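Local coordinates for transaminase (Bacillus megaterium, PDB 5G0A), which probably transfers amino groups between amines and carbonyl compounds, using pyridoxal-5'-phosphate as cofactor and selecting for the S enantiomer, at residues K217-M222 with R256-E261; Q12-D17 with P33-S38. All coordinates share one frame; numbering follows the deposited sequence.

Interaction 1 (K217-M222 with R256-E261); sequences KYTRRM and RKMTKE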
loop_
_atom_site.group_PDB
_atom_site.type_symbol
_atom_site.label_atom_id
_atom_site.label_comp_id
_atom_site.label_asym_id
_atom_site.label_seq_id
_atom_site.Cartn_x
_atom_site.Cartn_y
_atom_site.Cartn_z
ATOM N N LYS B 217 -5.834 25.054 9.679
ATOM C CA LYS B 217 -5.522 24.499 11.003
ATOM C C LYS B 217 -5.522 22.977 11.004
ATOM O O LYS B 217 -4.592 22.338 11.503
ATOM C CB LYS B 217 -6.503 25.020 12.079
ATOM C CG LYS B 217 -6.285 24.377 13.444
ATOM C CD LYS B 217 -7.527 24.404 14.323
ATOM C CE LYS B 217 -7.275 23.671 15.633
ATOM N NZ LYS B 217 -6.517 24.500 16.614
ATOM N N TYR B 218 -6.570 22.385 10.451
ATOM C CA TYR B 218 -6.672 20.951 10.482
ATOM C C TYR B 218 -5.676 20.295 9.523
ATOM O O TYR B 218 -5.156 19.218 9.813
ATOM C CB TYR B 218 -8.105 20.464 10.244
ATOM C CG TYR B 218 -8.210 18.976 10.422
ATOM C CD1 TYR B 218 -7.839 18.372 11.637
ATOM C CD2 TYR B 218 -8.633 18.152 9.383
ATOM C CE1 TYR B 218 -7.909 17.007 11.809
ATOM C CE2 TYR B 218 -8.707 16.778 9.552
ATOM C CZ TYR B 218 -8.346 16.211 10.765
ATOM O OH TYR B 218 -8.411 14.849 10.949
ATOM N N THR B 219 -5.393 20.961 8.399
ATOM C CA THR B 219 -4.329 20.482 7.499
ATOM C C THR B 219 -2.995 20.398 8.255
ATOM O O THR B 219 -2.272 19.405 8.181
ATOM C CB THR B 219 -4.174 21.399 6.254
ATOM O OG1 THR B 219 -5.433 21.528 5.587
ATOM C CG2 THR B 219 -3.145 20.835 5.266
ATOM N N ARG B 220 -2.680 21.442 9.010
ATOM C CA ARG B 220 -1.426 21.473 9.767
ATOM C C ARG B 220 -1.413 20.352 10.816
ATOM O O ARG B 220 -0.409 19.682 10.981
ATOM C CB ARG B 220 -1.272 22.829 10.453
ATOM C CG ARG B 220 -0.022 22.952 11.317
ATOM C CD ARG B 220 0.017 24.270 12.086
ATOM N NE ARG B 220 -1.259 24.628 12.709
ATOM C CZ ARG B 220 -1.681 24.218 13.908
ATOM N NH1 ARG B 220 -0.948 23.398 14.654
ATOM N NH2 ARG B 220 -2.862 24.625 14.358
ATOM N N ARG B 221 -2.538 20.171 11.507
ATOM C CA ARG B 221 -2.681 19.103 12.513
ATOM C C ARG B 221 -2.420 17.722 11.925
ATOM O O ARG B 221 -1.773 16.883 12.554
ATOM C CB ARG B 221 -4.078 19.147 13.153
ATOM C CG ARG B 221 -4.290 20.257 14.165
ATOM C CD ARG B 221 -4.046 19.756 15.588
ATOM N NE ARG B 221 -5.091 18.840 16.053
ATOM C CZ ARG B 221 -5.969 19.085 17.033
ATOM N NH1 ARG B 221 -5.971 20.241 17.692
ATOM N NH2 ARG B 221 -6.852 18.153 17.361
ATOM N N MET B 222 -2.943 17.485 10.714
ATOM C CA MET B 222 -2.744 16.214 10.039
ATOM C C MET B 222 -1.275 16.008 9.722
ATOM O O MET B 222 -0.738 14.930 9.912
ATOM C CB MET B 222 -3.559 16.152 8.737
ATOM C CG MET B 222 -5.058 15.982 8.922
ATOM S SD MET B 222 -5.884 16.213 7.321
ATOM C CE MET B 222 -4.904 15.092 6.361
ATOM N N ARG B 256 0.878 28.738 1.949
ATOM C CA ARG B 256 2.270 29.031 1.660
ATOM C C ARG B 256 3.057 29.195 2.968
ATOM O O ARG B 256 4.140 28.642 3.129
ATOM C CB ARG B 256 2.394 30.278 0.765
ATOM C CG ARG B 256 3.813 30.809 0.633
ATOM C CD ARG B 256 4.725 29.971 -0.261
ATOM N NE ARG B 256 5.122 28.689 0.344
ATOM C CZ ARG B 256 5.928 27.796 -0.233
ATOM N NH1 ARG B 256 6.463 28.016 -1.428
ATOM N NH2 ARG B 256 6.218 26.666 0.408
ATOM N N LYS B 257 2.482 29.975 3.882
ATOM C CA LYS B 257 3.061 30.201 5.204
ATOM C C LYS B 257 3.188 28.900 6.008
ATOM O O LYS B 257 4.252 28.615 6.540
ATOM C CB LYS B 257 2.220 31.241 5.962
ATOM C CG LYS B 257 2.732 31.572 7.357
ATOM C CD LYS B 257 2.141 32.904 7.830
ATOM C CE LYS B 257 2.408 33.156 9.312
ATOM N NZ LYS B 257 1.579 32.288 10.202
ATOM N N MET B 258 2.120 28.111 6.056
ATOM C CA MET B 258 2.110 26.841 6.806
ATOM C C MET B 258 3.152 25.847 6.270
ATOM O O MET B 258 3.900 25.239 7.043
ATOM C CB MET B 258 0.697 26.215 6.814
ATOM C CG MET B 258 0.611 24.816 7.459
ATOM S SD MET B 258 -0.712 23.772 6.780
ATOM C CE MET B 258 0.009 23.188 5.235
ATOM N N THR B 259 3.230 25.700 4.945
ATOM C CA THR B 259 4.255 24.830 4.367
ATOM C C THR B 259 5.700 25.282 4.673
ATOM O O THR B 259 6.549 24.477 5.039
ATOM C CB THR B 259 4.038 24.608 2.843
ATOM O OG1 THR B 259 3.992 25.870 2.151
ATOM C CG2 THR B 259 2.742 23.841 2.594
ATOM N N LYS B 260 5.974 26.577 4.539
ATOM C CA LYS B 260 7.294 27.114 4.884
ATOM C C LYS B 260 7.622 26.823 6.359
ATOM O O LYS B 260 8.740 26.414 6.668
ATOM C CB LYS B 260 7.333 28.631 4.677
ATOM C CG LYS B 260 7.402 29.117 3.222
ATOM C CD LYS B 260 8.736 28.814 2.557
ATOM C CE LYS B 260 8.834 29.545 1.215
ATOM N NZ LYS B 260 10.109 29.214 0.522
ATOM N N GLU B 261 6.646 27.041 7.241
ATOM C CA GLU B 261 6.859 26.821 8.690
ATOM C C GLU B 261 7.101 25.347 9.034
ATOM O O GLU B 261 7.908 25.024 9.903
ATOM C CB GLU B 261 5.672 27.357 9.492
ATOM C CG GLU B 261 5.582 28.874 9.477
ATOM C CD GLU B 261 4.348 29.416 10.166
ATOM O OE1 GLU B 261 3.428 28.635 10.505
ATOM O OE2 GLU B 261 4.289 30.647 10.352
#

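Interaction 2 (Q12-D17 with P33-S38); sequences QVKEWD and PVPIES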
loop_
_atom_site.group_PDB
_atom_site.type_symbol
_atom_site.label_atom_id
_atom_site.label_comp_id
_atom_site.label_asym_id
_atom_site.label_seq_id
_atom_site.Cartn_x
_atom_site.Cartn_y
_atom_site.Cartn_z
ATOM N N GLN B 12 -20.794 6.955 -41.754
ATOM C CA GLN B 12 -19.840 5.859 -41.535
ATOM C C GLN B 12 -18.936 6.167 -40.336
ATOM O O GLN B 12 -18.647 5.264 -39.529
ATOM C CB GLN B 12 -18.976 5.616 -42.769
ATOM C CG GLN B 12 -18.167 4.335 -42.717
ATOM C CD GLN B 12 -17.472 4.009 -44.026
ATOM O OE1 GLN B 12 -16.758 4.838 -44.591
ATOM N NE2 GLN B 12 -17.656 2.784 -44.498
ATOM N N VAL B 13 -18.490 7.420 -40.258
ATOM C CA VAL B 13 -17.682 7.911 -39.114
ATOM C C VAL B 13 -18.439 7.649 -37.805
ATOM O O VAL B 13 -17.889 7.104 -36.858
ATOM C CB VAL B 13 -17.328 9.421 -39.251
ATOM C CG1 VAL B 13 -16.804 10.013 -37.939
ATOM C CG2 VAL B 13 -16.353 9.682 -40.399
ATOM N N LYS B 14 -19.726 7.987 -37.778
ATOM C CA LYS B 14 -20.527 7.778 -36.584
ATOM C C LYS B 14 -20.659 6.285 -36.231
ATOM O O LYS B 14 -20.613 5.905 -35.057
ATOM C CB LYS B 14 -21.904 8.467 -36.745
ATOM C CG LYS B 14 -21.828 9.982 -36.575
ATOM C CD LYS B 14 -23.025 10.743 -37.148
ATOM C CE LYS B 14 -24.322 10.490 -36.423
ATOM N NZ LYS B 14 -25.415 11.272 -37.097
ATOM N N GLU B 15 -20.807 5.446 -37.254
ATOM C CA GLU B 15 -20.916 4.006 -37.078
ATOM C C GLU B 15 -19.623 3.456 -36.481
ATOM O O GLU B 15 -19.657 2.688 -35.510
ATOM C CB GLU B 15 -21.229 3.327 -38.422
ATOM C CG GLU B 15 -21.225 1.806 -38.400
ATOM C CD GLU B 15 -21.425 1.220 -39.786
ATOM O OE1 GLU B 15 -22.540 1.376 -40.337
ATOM O OE2 GLU B 15 -20.467 0.625 -40.337
ATOM N N TRP B 16 -18.498 3.889 -37.044
ATOM C CA TRP B 16 -17.176 3.478 -36.545
ATOM C C TRP B 16 -16.948 3.939 -35.109
ATOM O O TRP B 16 -16.381 3.192 -34.279
ATOM C CB TRP B 16 -16.049 4.041 -37.430
ATOM C CG TRP B 16 -15.918 3.437 -38.812
ATOM C CD1 TRP B 16 -16.417 2.237 -39.256
ATOM C CD2 TRP B 16 -15.200 4.003 -39.909
ATOM N NE1 TRP B 16 -16.059 2.038 -40.579
ATOM C CE2 TRP B 16 -15.318 3.106 -41.001
ATOM C CE3 TRP B 16 -14.489 5.195 -40.089
ATOM C CZ2 TRP B 16 -14.729 3.359 -42.251
ATOM C CZ3 TRP B 16 -13.905 5.449 -41.342
ATOM C CH2 TRP B 16 -14.034 4.526 -42.402
ATOM N N ASP B 17 -17.349 5.176 -34.841
ATOM C CA ASP B 17 -17.218 5.773 -33.512
ATOM C C ASP B 17 -18.037 4.956 -32.506
ATOM O O ASP B 17 -17.550 4.610 -31.435
ATOM C CB ASP B 17 -17.647 7.240 -33.571
ATOM C CG ASP B 17 -17.522 7.959 -32.241
ATOM O OD1 ASP B 17 -18.421 7.788 -31.398
ATOM O OD2 ASP B 17 -16.550 8.717 -32.049
ATOM N N PRO B 33 -23.213 9.858 -30.894
ATOM C CA PRO B 33 -21.994 10.608 -31.269
ATOM C C PRO B 33 -22.315 12.024 -31.729
ATOM O O PRO B 33 -23.387 12.271 -32.302
ATOM C CB PRO B 33 -21.360 9.778 -32.396
ATOM C CG PRO B 33 -22.391 8.771 -32.813
ATOM C CD PRO B 33 -23.512 8.744 -31.815
ATOM N N VAL B 34 -21.405 12.949 -31.443
ATOM C CA VAL B 34 -21.570 14.348 -31.811
ATOM C C VAL B 34 -20.362 14.711 -32.676
ATOM O O VAL B 34 -19.312 15.100 -32.153
ATOM C CB VAL B 34 -21.698 15.277 -30.568
ATOM C CG1 VAL B 34 -21.777 16.741 -30.973
ATOM C CG2 VAL B 34 -22.931 14.911 -29.734
ATOM N N PRO B 35 -20.509 14.586 -34.012
ATOM C CA PRO B 35 -19.366 14.880 -34.870
ATOM C C PRO B 35 -19.047 16.370 -34.987
ATOM O O PRO B 35 -19.934 17.213 -35.163
ATOM C CB PRO B 35 -19.764 14.271 -36.216
ATOM C CG PRO B 35 -21.255 14.313 -36.223
ATOM C CD PRO B 35 -21.669 14.084 -34.786
ATOM N N ILE B 36 -17.766 16.680 -34.842
ATOM C CA ILE B 36 -17.259 18.026 -35.076
ATOM C C ILE B 36 -16.267 17.988 -36.228
ATOM O O ILE B 36 -15.215 17.334 -36.142
ATOM C CB ILE B 36 -16.608 18.615 -33.804
ATOM C CG1 ILE B 36 -17.617 18.617 -32.644
ATOM C CG2 ILE B 36 -16.019 19.998 -34.086
ATOM C CD1 ILE B 36 -18.878 19.464 -32.896
ATOM N N GLU B 37 -16.615 18.673 -37.320
ATOM C CA GLU B 37 -15.787 18.682 -38.546
ATOM C C GLU B 37 -14.610 19.655 -38.509
ATOM O O GLU B 37 -13.574 19.409 -39.122
ATOM C CB GLU B 37 -16.689 18.943 -39.785
ATOM C CG GLU B 37 -15.954 19.013 -41.140
ATOM C CD GLU B 37 -15.364 20.378 -41.452
ATOM O OE1 GLU B 37 -15.927 21.409 -41.037
ATOM O OE2 GLU B 37 -14.307 20.441 -42.136
ATOM N N SER B 38 -14.774 20.779 -37.827
ATOM C CA SER B 38 -13.721 21.788 -37.752
ATOM C C SER B 38 -14.053 22.732 -36.618
ATOM O O SER B 38 -15.150 22.673 -36.047
ATOM C CB SER B 38 -13.527 22.543 -39.095
ATOM O OG SER B 38 -14.718 23.233 -39.462
#

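Interaction 1 (K217-M222 with R256-E261)
The guanidinium of Arg-220 is gripped by two carboxylates of its own chain, Glu-224 at NH1 and Glu-212 at NE, while the start of the same side chain gives its CB to Met-258. There SD of Met-258 lies 3.8 Å from CB of Arg-220. CG of Met-258 stands anti to the backbone N (chi1 174°), carrying the thioether out toward the facing helix, and a bend at chi3 turns the methyl to Thr-219. The two side chains cross at about a right angle, with CE of Met-258 3.9 Å from CG2 of Thr-219. Thr-219 thereby spends its methyl on the neighbour and its OG1 on the carbonyl of Ser-215, one turn back. Since Met-258 also touches Val-216 and Ile-223, it enters, as a single knob, the hole these two form with Thr-219 and Arg-220. Behind it, NH2 of Arg-256 meets OG1 of Thr-259 at 2.9 Å, the partner tilted 28° from the guanidinium plane, and also pairs with Asp-292. With the guanidinium of Arg-220 and the hydroxyl of Thr-219 bonded within or beside their own helix, the direct contact is largely van der Waals, centred on one buried thioether; the opposite charges of Arg-220 and Glu-261, not in contact, may add a weak long-range attraction.

Interaction 2 (Q12-D17 with P33-S38)
Lys-14 and Pro-33 meet at about a right angle, the first methylenes of the lysine meeting the CG corner of the proline ring. CG of Pro-33 is 4.0 Å from both CB and CG of Lys-14, so one ring corner touches two successive methylenes. With chi1 at -76°, CG of Lys-14 sits beside the backbone N, and a bend at chi3 (67°) then redirects the chain beyond CD. That CD comes within 4.1 Å of CG of Pro-35, an oblique approach, whereas the ammonium reaches Glu-11 in a salt bridge one turn earlier. The lysine thus divides its work: methylenes on two prolines, charge on its own helix. Asp-17 and Pro-33 instead run antiparallel alongside one another, OD1 of Asp-17 lying 3.7 Å from CB of Pro-33. The same oxygen is hydrogen-bonded to the hydroxyl of Tyr-31, which ties the buried carboxylate to the connection leading into 33-38. Pro-33 further touches Arg-18, and Pro-35 touches Trp-10, so the proline-rich segment lies along helix 10-20. It then runs into strand 38-40 through a classic beta bulge, Glu-37 and Ser-38 both facing Ile-45 of the adjacent strand 43-45.

How the interactions relate
The chain's centre lies between the two contacts, whose own centres are 49 Å apart and whose nearest atoms are about 40 Å apart. Interaction 2 closes first along the chain, joining the N-terminal helix 10-20 to the approach to the four-stranded sheet. Interaction 1 follows, within the large domain of the class-III aminotransferase fold. Its helix 251-262 makes the beta-alpha-beta crossover between strands 231-236 and 265-269 of the seven-stranded sheet; Glu-237 and Asp-269, at or beside the ends of these strands, line the cofactor pocket. The surroundings also differ in the tetramer: interaction 1 adjoins the second subunit, interaction 2 the third. The two interactions have no helix, strand or sheet in common.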